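Side-chain contacts in glutamine synthetase (PDB 5ZLI), which belongs to the glutamine synthetase family, pairing a beta-grasp domain with a catalytic domain in a subunit that occurs twelve times in the assembly: residues Lys247-Val252 with Pro371-Asn376; Val239-Asn244 with Leu379-Ile384; Cys63-Gln68 with Lys458-Val463. All coordinates share one frame; numbering follows the deposited sequence.

Interaction 1 of 3, residues Lys247-Val252 with Pro371-Asn376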
loop_
_atom_site.group_PDB
_atom_site.type_symbol
_atom_site.label_atom_id
_atom_site.label_comp_id
_atom_site.label_asym_id
_atom_site.label_seq_id
_atom_site.Cartn_x
_atom_site.Cartn_y
_atom_site.Cartn_z
ATOM N N LYS B 247 -18.493 16.310 -41.482
ATOM C CA LYS B 247 -18.441 14.842 -41.471
ATOM C C LYS B 247 -17.058 14.340 -41.050
ATOM O O LYS B 247 -16.943 13.493 -40.158
ATOM C CB LYS B 247 -18.798 14.274 -42.843
ATOM C CG LYS B 247 -20.224 14.440 -43.334
ATOM C CD LYS B 247 -20.429 13.440 -44.511
ATOM C CE LYS B 247 -21.659 13.738 -45.357
ATOM N NZ LYS B 247 -21.874 12.754 -46.429
ATOM N N LEU B 248 -16.005 14.797 -41.744
ATOM C CA LEU B 248 -14.622 14.449 -41.417
ATOM C C LEU B 248 -14.284 14.640 -39.934
ATOM O O LEU B 248 -13.706 13.739 -39.307
ATOM C CB LEU B 248 -13.675 15.273 -42.301
ATOM C CG LEU B 248 -12.129 15.305 -42.298
ATOM C CD1 LEU B 248 -11.491 16.116 -41.172
ATOM C CD2 LEU B 248 -11.590 13.932 -42.229
ATOM N N LYS B 249 -14.597 15.817 -39.359
ATOM C CA LYS B 249 -14.324 16.035 -37.930
ATOM C C LYS B 249 -15.008 14.976 -37.062
ATOM O O LYS B 249 -14.380 14.349 -36.206
ATOM C CB LYS B 249 -14.751 17.451 -37.505
ATOM C CG LYS B 249 -13.794 18.605 -37.933
ATOM C CD LYS B 249 -14.356 19.966 -37.502
ATOM C CE LYS B 249 -13.545 21.157 -38.081
ATOM N NZ LYS B 249 -14.149 22.539 -37.836
ATOM N N TYR B 250 -16.280 14.722 -37.325
ATOM C CA TYR B 250 -17.023 13.677 -36.633
ATOM C C TYR B 250 -16.377 12.304 -36.811
ATOM O O TYR B 250 -16.325 11.510 -35.870
ATOM C CB TYR B 250 -18.450 13.687 -37.182
ATOM C CG TYR B 250 -19.361 12.591 -36.727
ATOM C CD1 TYR B 250 -19.669 12.417 -35.387
ATOM C CD2 TYR B 250 -19.965 11.738 -37.662
ATOM C CE1 TYR B 250 -20.542 11.404 -34.971
ATOM C CE2 TYR B 250 -20.842 10.711 -37.251
ATOM C CZ TYR B 250 -21.119 10.560 -35.906
ATOM O OH TYR B 250 -21.969 9.571 -35.498
ATOM N N VAL B 251 -15.868 12.006 -38.011
ATOM C CA VAL B 251 -15.427 10.648 -38.304
ATOM C C VAL B 251 -14.136 10.335 -37.582
ATOM O O VAL B 251 -13.916 9.207 -37.141
ATOM C CB VAL B 251 -15.304 10.418 -39.820
ATOM C CG1 VAL B 251 -14.656 9.090 -40.096
ATOM C CG2 VAL B 251 -16.674 10.434 -40.462
ATOM N N VAL B 252 -13.204 11.268 -37.580
ATOM C CA VAL B 252 -11.979 11.007 -36.853
ATOM C C VAL B 252 -12.241 11.035 -35.346
ATOM O O VAL B 252 -11.748 10.170 -34.614
ATOM C CB VAL B 252 -10.861 11.956 -37.313
ATOM C CG1 VAL B 252 -11.015 12.276 -38.792
ATOM C CG2 VAL B 252 -10.884 13.180 -36.548
ATOM N N PRO B 371 -5.949 29.769 -42.127
ATOM C CA PRO B 371 -7.124 29.255 -41.396
ATOM C C PRO B 371 -6.846 27.958 -40.638
ATOM O O PRO B 371 -5.914 27.208 -40.936
ATOM C CB PRO B 371 -8.180 29.050 -42.486
ATOM C CG PRO B 371 -7.494 29.170 -43.741
ATOM C CD PRO B 371 -6.208 29.860 -43.572
ATOM N N ASP B 372 -7.684 27.714 -39.620
ATOM C CA ASP B 372 -7.646 26.503 -38.796
ATOM C C ASP B 372 -9.051 25.963 -38.561
ATOM O O ASP B 372 -10.060 26.576 -38.926
ATOM C CB ASP B 372 -6.962 26.740 -37.442
ATOM C CG ASP B 372 -7.517 27.951 -36.685
ATOM O OD1 ASP B 372 -8.728 27.961 -36.384
ATOM O OD2 ASP B 372 -6.722 28.878 -36.366
ATOM N N SER B 373 -9.107 24.786 -37.943
ATOM C CA SER B 373 -10.385 24.089 -37.808
ATOM C C SER B 373 -11.221 24.589 -36.641
ATOM O O SER B 373 -12.390 24.206 -36.527
ATOM C CB SER B 373 -10.165 22.584 -37.680
ATOM O OG SER B 373 -9.360 22.086 -38.748
ATOM N N SER B 374 -10.687 25.482 -35.812
ATOM C CA SER B 374 -11.531 26.161 -34.836
ATOM C C SER B 374 -12.528 27.076 -35.524
ATOM O O SER B 374 -13.385 27.672 -34.865
ATOM C CB SER B 374 -10.649 26.917 -33.818
ATOM O OG SER B 374 -10.926 28.303 -33.739
ATOM N N SER B 375 -12.373 27.267 -36.819
ATOM C CA SER B 375 -13.296 28.081 -37.580
ATOM C C SER B 375 -14.566 27.306 -37.907
ATOM O O SER B 375 -14.530 26.105 -38.185
ATOM C CB SER B 375 -12.598 28.539 -38.857
ATOM O OG SER B 375 -12.172 27.401 -39.593
ATOM N N ASN B 376 -15.680 28.019 -37.955
ATOM C CA ASN B 376 -16.860 27.423 -38.547
ATOM C C ASN B 376 -16.627 27.349 -40.042
ATOM O O ASN B 376 -16.522 28.403 -40.695
ATOM C CB ASN B 376 -18.120 28.229 -38.240
ATOM C CG ASN B 376 -19.414 27.519 -38.686
ATOM O OD1 ASN B 376 -19.501 26.939 -39.784
ATOM N ND2 ASN B 376 -20.420 27.562 -37.824
#

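Interaction 2 of 3, residues Val239-Asn244 with Leu379-Ile384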
loop_
_atom_site.group_PDB
_atom_site.type_symbol
_atom_site.label_atom_id
_atom_site.label_comp_id
_atom_site.label_asym_id
_atom_site.label_seq_id
_atom_site.Cartn_x
_atom_site.Cartn_y
_atom_site.Cartn_z
ATOM N N VAL B 239 -20.527 25.225 -49.961
ATOM C CA VAL B 239 -21.268 24.573 -48.880
ATOM C C VAL B 239 -20.808 23.121 -48.710
ATOM O O VAL B 239 -20.490 22.675 -47.601
ATOM C CB VAL B 239 -22.785 24.650 -49.145
ATOM C CG1 VAL B 239 -23.559 23.829 -48.095
ATOM C CG2 VAL B 239 -23.252 26.115 -49.267
ATOM N N GLU B 240 -20.783 22.365 -49.811
ATOM C CA GLU B 240 -20.409 20.954 -49.773
ATOM C C GLU B 240 -19.030 20.731 -49.169
ATOM O O GLU B 240 -18.810 19.738 -48.471
ATOM C CB GLU B 240 -20.496 20.383 -51.190
ATOM C CG GLU B 240 -20.167 18.947 -51.368
ATOM C CD GLU B 240 -19.702 18.715 -52.772
ATOM O OE1 GLU B 240 -19.610 17.543 -53.196
ATOM O OE2 GLU B 240 -19.450 19.730 -53.465
ATOM N N ALA B 241 -18.077 21.616 -49.435
ATOM C CA ALA B 241 -16.791 21.457 -48.772
ATOM C C ALA B 241 -16.942 21.608 -47.263
ATOM O O ALA B 241 -16.494 20.755 -46.487
ATOM C CB ALA B 241 -15.785 22.451 -49.327
ATOM N N ALA B 242 -17.633 22.658 -46.834
ATOM C CA ALA B 242 -17.837 22.868 -45.415
ATOM C C ALA B 242 -18.628 21.735 -44.818
ATOM O O ALA B 242 -18.447 21.410 -43.634
ATOM C CB ALA B 242 -18.580 24.182 -45.182
ATOM N N ASP B 243 -19.529 21.147 -45.608
ATOM C CA ASP B 243 -20.256 19.974 -45.145
ATOM C C ASP B 243 -19.330 18.799 -44.898
ATOM O O ASP B 243 -19.402 18.152 -43.851
ATOM C CB ASP B 243 -21.322 19.580 -46.149
ATOM C CG ASP B 243 -22.586 20.320 -45.952
ATOM O OD1 ASP B 243 -22.620 21.284 -45.165
ATOM O OD2 ASP B 243 -23.575 19.903 -46.557
ATOM N N ASN B 244 -18.417 18.537 -45.828
ATOM C CA ASN B 244 -17.574 17.367 -45.653
ATOM C C ASN B 244 -16.626 17.568 -44.497
ATOM O O ASN B 244 -16.235 16.600 -43.845
ATOM C CB ASN B 244 -16.762 17.085 -46.918
ATOM C CG ASN B 244 -17.601 16.586 -48.052
ATOM O OD1 ASN B 244 -18.649 15.978 -47.845
ATOM N ND2 ASN B 244 -17.149 16.838 -49.263
ATOM N N LEU B 379 -18.966 29.678 -42.234
ATOM C CA LEU B 379 -18.632 31.091 -42.126
ATOM C C LEU B 379 -17.269 31.358 -42.742
ATOM O O LEU B 379 -17.129 32.257 -43.573
ATOM C CB LEU B 379 -18.670 31.526 -40.649
ATOM C CG LEU B 379 -19.958 31.327 -39.798
ATOM C CD1 LEU B 379 -19.841 32.022 -38.465
ATOM C CD2 LEU B 379 -21.237 31.792 -40.478
ATOM N N ALA B 380 -16.279 30.515 -42.432
ATOM C CA ALA B 380 -14.946 30.681 -43.008
ATOM C C ALA B 380 -15.006 30.690 -44.542
ATOM O O ALA B 380 -14.538 31.639 -45.196
ATOM C CB ALA B 380 -14.000 29.583 -42.508
ATOM N N PHE B 381 -15.574 29.637 -45.140
ATOM C CA PHE B 381 -15.622 29.584 -46.599
ATOM C C PHE B 381 -16.429 30.748 -47.154
ATOM O O PHE B 381 -15.970 31.463 -48.059
ATOM C CB PHE B 381 -16.206 28.257 -47.066
ATOM C CG PHE B 381 -15.391 27.084 -46.679
ATOM C CD1 PHE B 381 -14.076 27.241 -46.280
ATOM C CD2 PHE B 381 -15.934 25.823 -46.693
ATOM C CE1 PHE B 381 -13.332 26.171 -45.925
ATOM C CE2 PHE B 381 -15.186 24.741 -46.330
ATOM C CZ PHE B 381 -13.884 24.917 -45.950
ATOM N N ALA B 382 -17.629 30.966 -46.601
ATOM C CA ALA B 382 -18.452 32.091 -47.019
ATOM C C ALA B 382 -17.653 33.381 -47.012
ATOM O O ALA B 382 -17.666 34.134 -47.984
ATOM C CB ALA B 382 -19.678 32.210 -46.125
ATOM N N ALA B 383 -16.990 33.682 -45.899
ATOM C CA ALA B 383 -16.219 34.927 -45.801
ATOM C C ALA B 383 -15.013 34.968 -46.759
ATOM O O ALA B 383 -14.719 36.005 -47.358
ATOM C CB ALA B 383 -15.785 35.142 -44.350
ATOM N N ILE B 384 -14.282 33.869 -46.900
ATOM C CA ILE B 384 -13.177 33.868 -47.854
ATOM C C ILE B 384 -13.671 34.213 -49.247
ATOM O O ILE B 384 -13.031 34.997 -49.969
ATOM C CB ILE B 384 -12.435 32.526 -47.813
ATOM C CG1 ILE B 384 -11.467 32.555 -46.630
ATOM C CG2 ILE B 384 -11.748 32.248 -49.122
ATOM C CD1 ILE B 384 -11.086 31.207 -46.121
#

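Interaction 3 of 3, residues Cys63-Gln68 with Lys458-Val463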
loop_
_atom_site.group_PDB
_atom_site.type_symbol
_atom_site.label_atom_id
_atom_site.label_comp_id
_atom_site.label_asym_id
_atom_site.label_seq_id
_atom_site.Cartn_x
_atom_site.Cartn_y
_atom_site.Cartn_z
ATOM N N CYS B 63 -31.205 27.876 -26.787
ATOM C CA CYS B 63 -30.072 27.182 -26.180
ATOM C C CYS B 63 -28.733 27.483 -26.851
ATOM O O CYS B 63 -27.707 26.987 -26.367
ATOM C CB CYS B 63 -30.289 25.663 -26.269
ATOM S SG CYS B 63 -31.830 25.043 -25.611
ATOM N N PHE B 64 -28.709 28.280 -27.924
ATOM C CA PHE B 64 -27.508 28.493 -28.722
ATOM C C PHE B 64 -27.148 29.960 -28.619
ATOM O O PHE B 64 -27.950 30.822 -29.003
ATOM C CB PHE B 64 -27.746 28.072 -30.174
ATOM C CG PHE B 64 -28.134 26.642 -30.302
ATOM C CD1 PHE B 64 -29.451 26.251 -30.109
ATOM C CD2 PHE B 64 -27.183 25.682 -30.545
ATOM C CE1 PHE B 64 -29.811 24.929 -30.177
ATOM C CE2 PHE B 64 -27.540 24.352 -30.628
ATOM C CZ PHE B 64 -28.857 23.976 -30.444
ATOM N N LYS B 65 -25.975 30.245 -28.054
ATOM C CA LYS B 65 -25.623 31.636 -27.840
ATOM C C LYS B 65 -25.307 32.276 -29.178
ATOM O O LYS B 65 -24.649 31.679 -30.035
ATOM C CB LYS B 65 -24.485 31.789 -26.820
ATOM C CG LYS B 65 -24.503 33.198 -26.146
ATOM C CD LYS B 65 -23.166 33.560 -25.478
ATOM C CE LYS B 65 -23.090 35.026 -24.989
ATOM N NZ LYS B 65 -23.109 36.047 -26.101
ATOM N N GLY B 66 -25.807 33.494 -29.353
ATOM C CA GLY B 66 -25.827 34.162 -30.630
ATOM C C GLY B 66 -27.111 33.986 -31.415
ATOM O O GLY B 66 -27.355 34.781 -32.337
ATOM N N TRP B 67 -27.982 33.061 -31.009
ATOM C CA TRP B 67 -29.225 32.755 -31.723
ATOM C C TRP B 67 -30.406 33.352 -31.017
ATOM O O TRP B 67 -30.372 34.627 -30.781
ATOM C CB TRP B 67 -29.323 31.233 -31.910
ATOM C CG TRP B 67 -28.584 30.726 -33.076
ATOM C CD1 TRP B 67 -27.760 31.437 -33.884
ATOM C CD2 TRP B 67 -28.705 29.429 -33.667
ATOM N NE1 TRP B 67 -27.297 30.649 -34.905
ATOM C CE2 TRP B 67 -27.866 29.408 -34.798
ATOM C CE3 TRP B 67 -29.418 28.278 -33.336
ATOM C CZ2 TRP B 67 -27.724 28.282 -35.605
ATOM C CZ3 TRP B 67 -29.269 27.153 -34.132
ATOM C CH2 TRP B 67 -28.426 27.166 -35.254
ATOM N N GLN B 68 -31.487 32.658 -30.708
ATOM C CA GLN B 68 -32.773 33.200 -30.292
ATOM C C GLN B 68 -32.866 33.380 -28.768
ATOM O O GLN B 68 -32.211 32.667 -27.997
ATOM C CB GLN B 68 -33.898 32.295 -30.782
ATOM C CG GLN B 68 -34.095 32.332 -32.269
ATOM C CD GLN B 68 -34.451 33.713 -32.782
ATOM O OE1 GLN B 68 -35.554 34.182 -32.567
ATOM N NE2 GLN B 68 -33.521 34.365 -33.475
ATOM N N LYS B 458 -18.083 35.727 -29.675
ATOM C CA LYS B 458 -16.663 35.433 -29.587
ATOM C C LYS B 458 -16.019 36.196 -28.438
ATOM O O LYS B 458 -15.152 35.655 -27.752
ATOM C CB LYS B 458 -16.010 35.793 -30.913
ATOM C CG LYS B 458 -16.517 34.909 -31.993
ATOM C CD LYS B 458 -16.048 33.478 -31.813
ATOM C CE LYS B 458 -16.818 32.483 -32.671
ATOM N NZ LYS B 458 -16.219 31.154 -32.405
ATOM N N PHE B 459 -16.470 37.415 -28.157
ATOM C CA PHE B 459 -15.951 38.108 -26.995
ATOM C C PHE B 459 -16.346 37.383 -25.704
ATOM O O PHE B 459 -15.482 37.136 -24.854
ATOM C CB PHE B 459 -16.437 39.553 -27.022
ATOM C CG PHE B 459 -15.524 40.491 -27.775
ATOM C CD1 PHE B 459 -14.394 41.015 -27.186
ATOM C CD2 PHE B 459 -15.790 40.830 -29.086
ATOM C CE1 PHE B 459 -13.558 41.878 -27.894
ATOM C CE2 PHE B 459 -14.957 41.689 -29.781
ATOM C CZ PHE B 459 -13.851 42.204 -29.195
ATOM N N ASN B 460 -17.618 36.945 -25.565
ATOM C CA ASN B 460 -17.992 36.251 -24.318
ATOM C C ASN B 460 -17.482 34.816 -24.232
ATOM O O ASN B 460 -17.234 34.335 -23.121
ATOM C CB ASN B 460 -19.507 36.183 -24.059
ATOM C CG ASN B 460 -20.111 37.499 -23.575
ATOM O OD1 ASN B 460 -19.737 38.037 -22.524
ATOM N ND2 ASN B 460 -21.156 37.924 -24.249
ATOM N N ALA B 461 -17.388 34.086 -25.351
ATOM C CA ALA B 461 -16.950 32.696 -25.252
ATOM C C ALA B 461 -15.440 32.571 -25.091
ATOM O O ALA B 461 -14.973 31.823 -24.229
ATOM C CB ALA B 461 -17.396 31.912 -26.486
ATOM N N GLU B 462 -14.662 33.336 -25.860
ATOM C CA GLU B 462 -13.219 33.135 -25.997
ATOM C C GLU B 462 -12.355 34.250 -25.425
ATOM O O GLU B 462 -11.345 33.967 -24.789
ATOM C CB GLU B 462 -12.838 32.910 -27.461
ATOM C CG GLU B 462 -13.023 31.473 -27.963
ATOM C CD GLU B 462 -14.244 31.264 -28.838
ATOM O OE1 GLU B 462 -14.466 30.111 -29.268
ATOM O OE2 GLU B 462 -14.980 32.241 -29.105
ATOM N N VAL B 463 -12.673 35.511 -25.681
ATOM C CA VAL B 463 -11.757 36.586 -25.331
ATOM C C VAL B 463 -11.836 36.905 -23.842
ATOM O O VAL B 463 -10.849 36.764 -23.104
ATOM C CB VAL B 463 -12.025 37.827 -26.194
ATOM C CG1 VAL B 463 -11.055 38.906 -25.794
ATOM C CG2 VAL B 463 -11.852 37.499 -27.682
#

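Interaction 1 of 3, residues Lys247-Val252 with Pro371-Asn376
The side chain of Lys249 projects from helix 238-258 and meets the turn at Ser373 end-on, its ammonium group bonded to a main-chain oxygen and not to the serine hydroxyl. NZ lies 2.8 Å from O of Ser373, in the plane of that carbonyl and on a lone pair, with a C=O...N angle of 138°. The lysine reaches this oxygen because CG stands beside the backbone N (chi1 -77°) and the chain beyond it is fully extended, so that a backbone gap of 9.0 Å between CA of Lys249 and CA of Ser373 is spanned by one straight arm. On its way in, CE passes against CB of Ser373 at 3.7 Å, an apolar touch just behind the charged tip. Ser373 directs its CB at the helix, yet its OG is engaged by OD1 of Asn140. A second carbonyl, O of Ser375, lies 3.6 Å from NZ and probably adds to the negative surroundings of the ammonium without counting as a bond. Both oxygens belong to one compact loop: Asp372 to Ser375 form a type I beta turn, closed by Ser375 N to Asp372 O at 3.2 Å, and a weak bond from Ser374 N to Asp372 OD1 ties the aspartate side chain into it. The contact is buried, and a main-chain carbonyl probably eases the cost of enclosing the lysine charge. The turn follows strand 366-368 and leads into helix 377-393, where Asn376 is the N-cap, its OD1 accepting from Tyr378 N. Pro371, Ser373 and Ser375 rest on Met278 of strand 278-286, Lys249 packs on Cys481 of a neighbouring subunit, and on other sides of helix 238-258 Leu248, Val251 and Val252 lie against helix 200-212.

Interaction 2 of 3, residues Val239-Asn244 with Leu379-Ile384
Phe381 drives the edge of its ring into helix 238-258 at the backbone between Ala241 and Ala242. The close part of the contact is made by one side of the ring, atoms CD2 and CE2. CD2 meets CB of Ala242 at 3.5 Å, and CE2 meets CB of Ala241 at 3.8 Å, so each methyl takes one ring atom as its nearest partner. Between the methyls, Ala242 N lies in the ring plane, 3.3 Å from CE2: it faces the rim, not the pi cloud. CG sits beside the backbone N of Phe381 (chi1 -63°), which throws the ring out across the gap between the helices. With nothing larger than methyls on the receiving side, CA of Ala242 and CA of Phe381 come to 7.2 Å.

Away from the ring the two segments part. Val239 points away, as does Glu240, which is partly exposed and bonds through OE2 to Asp237 N just ahead of the helix. Asp243, also turned away, is buried and forms salt bridges with Arg115 and Arg83. The motif is an aromatic ring of helix 377-393 set by its edge against two consecutive alanines of helix 238-258; the same ring stacks on Phe136 of strand 133-145, so the two helices pack on each other and on the large mixed sheet within the catalytic domain.

Interaction 3 of 3, residues Cys63-Gln68 with Lys458-Val463
The carbonyl oxygen of Lys458 is gripped by two backbone donors, Glu462 N at 3.0 Å and Val463 N at 3.2 Å, in the stretch of helix that presents Asn460 to Lys65. The second of these bonds marks a wider, pi-type turn over residues 459-463. Across the contact the two side chains cross at about a right angle. Lys65 points its CB toward the helix, carries CG anti to its own backbone N (chi1 -156°), runs extended through CE and then bends at the last torsion (chi4 -66°), which lays NZ beside the amide. NZ comes to 3.3 Å from ND2 of Asn460, but both are donors, and no hydrogen bond joins them. The contact rests on van der Waals touching: CE of Lys65 lies 3.6 Å from ND2 of Asn460 and 3.9 Å from its CB. The amide nitrogen has a weak bond to Ser456 O one turn earlier. Both residues are exposed, so water probably surrounds much of this meeting.

The loop that carries Lys65 is tied down by its own bonds. Phe64 to Trp67 make a type II beta turn, closed by Trp67 N to Phe64 O at 3.0 Å, with Gly66 at the third position, and CZ3 of Trp67 lies 4.0 Å above the plane of the Phe64 ring, displaced toward its rim. Gly66 O accepts from Lys112 NZ, and Trp67 NE1 donates to Lys112 O. The loop runs from strand 57-60 to strand 74-81 of the beta-grasp sheet and touches helix 448-466 of the catalytic domain, where Lys65 also packs on Ser456 and Leu457, while Lys458, Phe459 and Val463 face helix 426-434.

Interactions 1 and 2 are buried and share helix 238-258, and the loop of interaction 1 runs straight into helix 377-393 of interaction 2; they touch where Ser375 CB lies 4.0 Å from Ala380 CB. Their chemistry differs: a charged side chain meets a main-chain oxygen in interaction 1, whereas in interaction 2 an aromatic edge meets methyl groups and helix backbone, with no hydrogen bond. Interaction 3 lies at the surface, its centre about 19 and 20 Å from the centres of the other two, and joins the beta-grasp and catalytic domains through loose polar side chains. The segments of interactions 1 and 3 also touch two neighbouring subunits; those of interaction 2 meet no other chain.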